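Local coordinates for protein muramoyltetrapeptide carboxypeptidase (Oxalobacter formigenes OXCC13, PDB 6UUK) that probably acts as a serine-type LD-carboxypeptidase that trims the terminal residue from the tetrapeptide stems of bacterial cell-wall peptidoglycan, at residues 268-278 and 304-315. Residues are numbered along the deposited sequence; the frame is centred on the assembly and turned at random.
Sequences LKKQKALVLGH and LSIPVVTGLPFG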
loop_
_atom_site.group_PDB
_atom_site.type_symbol
_atom_site.label_atom_id
_atom_site.label_comp_id
_atom_site.label_asym_id
_atom_site.label_seq_id
_atom_site.Cartn_x
_atom_site.Cartn_y
_atom_site.Cartn_z
ATOM N N LEU B 268 -9.770 8.813 8.395
ATOM C CA LEU B 268 -9.398 10.204 8.643
ATOM C C LEU B 268 -10.589 11.058 9.056
ATOM O O LEU B 268 -10.408 12.088 9.714
ATOM C CB LEU B 268 -8.734 10.800 7.401
ATOM C CG LEU B 268 -7.558 10.017 6.814
ATOM C CD1 LEU B 268 -6.924 10.777 5.659
ATOM C CD2 LEU B 268 -6.527 9.707 7.887
ATOM N N LYS B 269 -11.807 10.652 8.687
ATOM C CA LYS B 269 -12.980 11.467 8.985
ATOM C C LYS B 269 -13.295 11.496 10.475
ATOM O O LYS B 269 -13.906 12.457 10.959
ATOM C CB LYS B 269 -14.187 10.950 8.205
ATOM C CG LYS B 269 -13.935 10.770 6.715
ATOM C CD LYS B 269 -15.130 10.119 6.035
ATOM C CE LYS B 269 -14.840 9.804 4.577
ATOM N NZ LYS B 269 -14.532 11.031 3.793
ATOM N N LYS B 270 -12.890 10.465 11.215
ATOM C CA LYS B 270 -13.215 10.366 12.632
ATOM C C LYS B 270 -12.190 11.041 13.533
ATOM O O LYS B 270 -12.536 11.438 14.652
ATOM C CB LYS B 270 -13.348 8.895 13.043
ATOM C CG LYS B 270 -14.065 8.029 12.021
ATOM C CD LYS B 270 -14.236 6.607 12.532
ATOM C CE LYS B 270 -14.631 5.659 11.413
ATOM N NZ LYS B 270 -15.815 6.147 10.654
ATOM N N GLN B 271 -10.947 11.181 13.078
ATOM C CA GLN B 271 -9.899 11.743 13.914
ATOM C C GLN B 271 -10.100 13.248 14.090
ATOM O O GLN B 271 -10.872 13.893 13.375
ATOM C CB GLN B 271 -8.525 11.454 13.311
ATOM C CG GLN B 271 -8.333 10.006 12.882
ATOM C CD GLN B 271 -8.552 9.026 14.016
ATOM O OE1 GLN B 271 -8.119 9.255 15.146
ATOM N NE2 GLN B 271 -9.234 7.925 13.722
ATOM N N LYS B 272 -9.387 13.809 15.067
ATOM C CA LYS B 272 -9.473 15.237 15.342
ATOM C C LYS B 272 -8.444 16.051 14.570
ATOM O O LYS B 272 -8.704 17.217 14.250
ATOM C CB LYS B 272 -9.309 15.498 16.843
ATOM C CG LYS B 272 -10.460 14.979 17.691
ATOM C CD LYS B 272 -10.267 15.320 19.161
ATOM C CE LYS B 272 -11.448 14.848 19.996
ATOM N NZ LYS B 272 -11.256 15.132 21.445
ATOM N N ALA B 273 -7.288 15.467 14.264
ATOM C CA ALA B 273 -6.253 16.168 13.518
ATOM C C ALA B 273 -5.284 15.150 12.939
ATOM O O ALA B 273 -5.088 14.069 13.502
ATOM C CB ALA B 273 -5.503 17.175 14.399
ATOM N N LEU B 274 -4.685 15.508 11.807
ATOM C CA LEU B 274 -3.686 14.683 11.138
ATOM C C LEU B 274 -2.328 15.354 11.279
ATOM O O LEU B 274 -2.168 16.522 10.910
ATOM C CB LEU B 274 -4.038 14.481 9.664
ATOM C CG LEU B 274 -3.011 13.720 8.823
ATOM C CD1 LEU B 274 -2.850 12.292 9.326
ATOM C CD2 LEU B 274 -3.396 13.735 7.352
ATOM N N VAL B 275 -1.356 14.619 11.814
ATOM C CA VAL B 275 -0.007 15.125 12.032
ATOM C C VAL B 275 0.930 14.423 11.060
ATOM O O VAL B 275 0.928 13.190 10.964
ATOM C CB VAL B 275 0.447 14.919 13.486
ATOM C CG1 VAL B 275 1.803 15.563 13.714
ATOM C CG2 VAL B 275 -0.583 15.493 14.444
ATOM N N LEU B 276 1.728 15.205 10.338
ATOM C CA LEU B 276 2.651 14.680 9.341
ATOM C C LEU B 276 4.064 14.682 9.910
ATOM O O LEU B 276 4.586 15.736 10.289
ATOM C CB LEU B 276 2.590 15.501 8.053
ATOM C CG LEU B 276 1.699 14.966 6.931
ATOM C CD1 LEU B 276 0.281 14.725 7.422
ATOM C CD2 LEU B 276 1.700 15.920 5.747
ATOM N N GLY B 277 4.678 13.502 9.969
ATOM C CA GLY B 277 6.052 13.366 10.411
ATOM C C GLY B 277 7.034 13.624 9.291
ATOM O O GLY B 277 6.763 14.382 8.351
ATOM N N HIS B 278 8.196 12.981 9.383
ATOM C CA HIS B 278 9.232 13.144 8.374
ATOM C C HIS B 278 8.930 12.282 7.155
ATOM O O HIS B 278 8.708 11.073 7.274
ATOM C CB HIS B 278 10.603 12.783 8.944
ATOM C CG HIS B 278 11.208 13.857 9.794
ATOM N ND1 HIS B 278 11.518 15.107 9.303
ATOM C CD2 HIS B 278 11.570 13.863 11.099
ATOM C CE1 HIS B 278 12.039 15.840 10.271
ATOM N NE2 HIS B 278 12.083 15.110 11.370
ATOM N N LEU B 304 -9.429 16.932 2.839
ATOM C CA LEU B 304 -9.736 16.463 4.182
ATOM C C LEU B 304 -10.593 17.473 4.936
ATOM O O LEU B 304 -10.536 18.681 4.691
ATOM C CB LEU B 304 -8.451 16.192 4.964
ATOM C CG LEU B 304 -7.541 15.079 4.443
ATOM C CD1 LEU B 304 -6.484 14.733 5.481
ATOM C CD2 LEU B 304 -8.352 13.851 4.059
ATOM N N SER B 305 -11.397 16.957 5.864
ATOM C CA SER B 305 -12.222 17.782 6.734
ATOM C C SER B 305 -11.573 18.054 8.084
ATOM O O SER B 305 -12.089 18.877 8.846
ATOM C CB SER B 305 -13.589 17.119 6.950
ATOM O OG SER B 305 -13.444 15.828 7.519
ATOM N N ILE B 306 -10.465 17.388 8.394
ATOM C CA ILE B 306 -9.764 17.580 9.660
ATOM C C ILE B 306 -8.527 18.433 9.405
ATOM O O ILE B 306 -8.006 18.444 8.280
ATOM C CB ILE B 306 -9.393 16.234 10.303
ATOM C CG1 ILE B 306 -8.359 15.498 9.449
ATOM C CG2 ILE B 306 -10.635 15.379 10.491
ATOM C CD1 ILE B 306 -7.831 14.232 10.087
ATOM N N PRO B 307 -8.029 19.168 10.399
ATOM C CA PRO B 307 -6.814 19.961 10.182
ATOM C C PRO B 307 -5.584 19.073 10.065
ATOM O O PRO B 307 -5.452 18.065 10.763
ATOM C CB PRO B 307 -6.746 20.851 11.426
ATOM C CG PRO B 307 -7.485 20.084 12.472
ATOM C CD PRO B 307 -8.593 19.377 11.744
ATOM N N VAL B 308 -4.682 19.461 9.169
ATOM C CA VAL B 308 -3.440 18.735 8.923
ATOM C C VAL B 308 -2.286 19.590 9.428
ATOM O O VAL B 308 -2.087 20.718 8.959
ATOM C CB VAL B 308 -3.268 18.395 7.435
ATOM C CG1 VAL B 308 -1.966 17.641 7.214
ATOM C CG2 VAL B 308 -4.453 17.582 6.938
ATOM N N VAL B 309 -1.528 19.053 10.380
ATOM C CA VAL B 309 -0.405 19.749 10.997
ATOM C C VAL B 309 0.880 19.046 10.586
ATOM O O VAL B 309 0.975 17.815 10.673
ATOM C CB VAL B 309 -0.546 19.796 12.528
ATOM C CG1 VAL B 309 0.673 20.449 13.158
ATOM C CG2 VAL B 309 -1.815 20.536 12.920
ATOM N N THR B 310 1.862 19.820 10.138
ATOM C CA THR B 310 3.138 19.290 9.681
ATOM C C THR B 310 4.255 19.706 10.630
ATOM O O THR B 310 4.074 20.539 11.521
ATOM C CB THR B 310 3.451 19.768 8.258
ATOM O OG1 THR B 310 3.735 21.173 8.276
ATOM C CG2 THR B 310 2.268 19.510 7.340
ATOM N N GLY B 311 5.426 19.105 10.425
ATOM C CA GLY B 311 6.610 19.439 11.187
ATOM C C GLY B 311 6.966 18.477 12.299
ATOM O O GLY B 311 7.957 18.715 13.000
ATOM N N LEU B 312 6.198 17.409 12.485
ATOM C CA LEU B 312 6.479 16.440 13.536
ATOM C C LEU B 312 7.863 15.832 13.333
ATOM O O LEU B 312 8.118 15.230 12.278
ATOM C CB LEU B 312 5.419 15.341 13.543
ATOM C CG LEU B 312 5.579 14.225 14.578
ATOM C CD1 LEU B 312 5.398 14.758 15.992
ATOM C CD2 LEU B 312 4.602 13.093 14.303
ATOM N N PRO B 313 8.778 15.959 14.298
ATOM C CA PRO B 313 10.140 15.418 14.119
ATOM C C PRO B 313 10.205 13.928 14.428
ATOM O O PRO B 313 10.791 13.471 15.415
ATOM C CB PRO B 313 10.961 16.271 15.093
ATOM C CG PRO B 313 9.974 16.775 16.130
ATOM C CD PRO B 313 8.573 16.482 15.657
ATOM N N PHE B 314 9.578 13.139 13.559
ATOM C CA PHE B 314 9.565 11.693 13.710
ATOM C C PHE B 314 9.584 11.042 12.335
ATOM O O PHE B 314 8.900 11.494 11.414
ATOM C CB PHE B 314 8.342 11.221 14.502
ATOM C CG PHE B 314 8.254 9.730 14.636
ATOM C CD1 PHE B 314 9.048 9.057 15.547
ATOM C CD2 PHE B 314 7.379 9.001 13.848
ATOM C CE1 PHE B 314 8.974 7.685 15.670
ATOM C CE2 PHE B 314 7.299 7.629 13.968
ATOM C CZ PHE B 314 8.098 6.970 14.879
ATOM N N GLY B 315 10.368 9.980 12.212
ATOM C CA GLY B 315 10.487 9.261 10.958
ATOM C C GLY B 315 11.772 8.453 10.939
ATOM O O GLY B 315 12.359 8.174 11.984
#
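Leu268 sets CD1 against Leu304 CD2, 3.7 Å away, just where the chain leaves helix 293-303, and its carbonyl oxygen faces the Ile306 side chain. Ile306 fills the turn ahead of the strand: with CG1 between the backbone N and the carbonyl carbon (chi1 66°), CD1 lies against Leu268 O and the backbone N of Leu274, while CG2 meets Gln271 O at 3.3 Å. Gln271 itself turns its amide away, to Trp219 and Ile238. Pro307 brings CD to Lys272 O and CG to Ala273 CB.

Parallel pairing begins at Leu274, whose N donates to Pro307 O (2.9 Å) and whose O accepts from Val309 N, both bonds nearly straight. Leu274 CD2 meets Leu304 CD1, the two side chains crossing at about a right angle, and lies beside Val308 CG2, on the sheet face Leu274 and Val308 share with Leu276. Val275, on the other face, presses CG1 onto Leu312 CB at 3.6 Å. Leu276 N takes Val309 O, and its CD1 reaches back to Val308 CG1; beyond it the regular pairing breaks as the chain passes Gly311, though the backbones stay close, and Leu312 N gives Leu276 O a longer, bent bond (3.2 Å). Gly277 CA makes a CA-H...O contact with Leu312 O, and a CB on this residue would run into Phe314 O. His278 N then grips Phe314 O at 2.6 Å. Its ring packs on the inverse gamma turn centred on Pro313: Leu312 O lies over one face, offset toward the rim, CD2 approaches Phe314 N, and NE2 comes 3.4 Å from Pro313 CA. A glycine in place of His278 would probably leave the Pro313 turn and the Phe314 backbone without the ring packed against them.

This is a beta-alpha-beta crossover, connected by helix 293-303, that adds strand 308-310 at the edge of the seven-strand mixed sheet, beside strand 273-280. Main-chain bonds from Leu276 and His278, with the packing of Val275 and the His278 ring, probably help hold 311-315 in place, leading to His316, a predicted charge-relay residue, with Gly315 close to Glu246, the other.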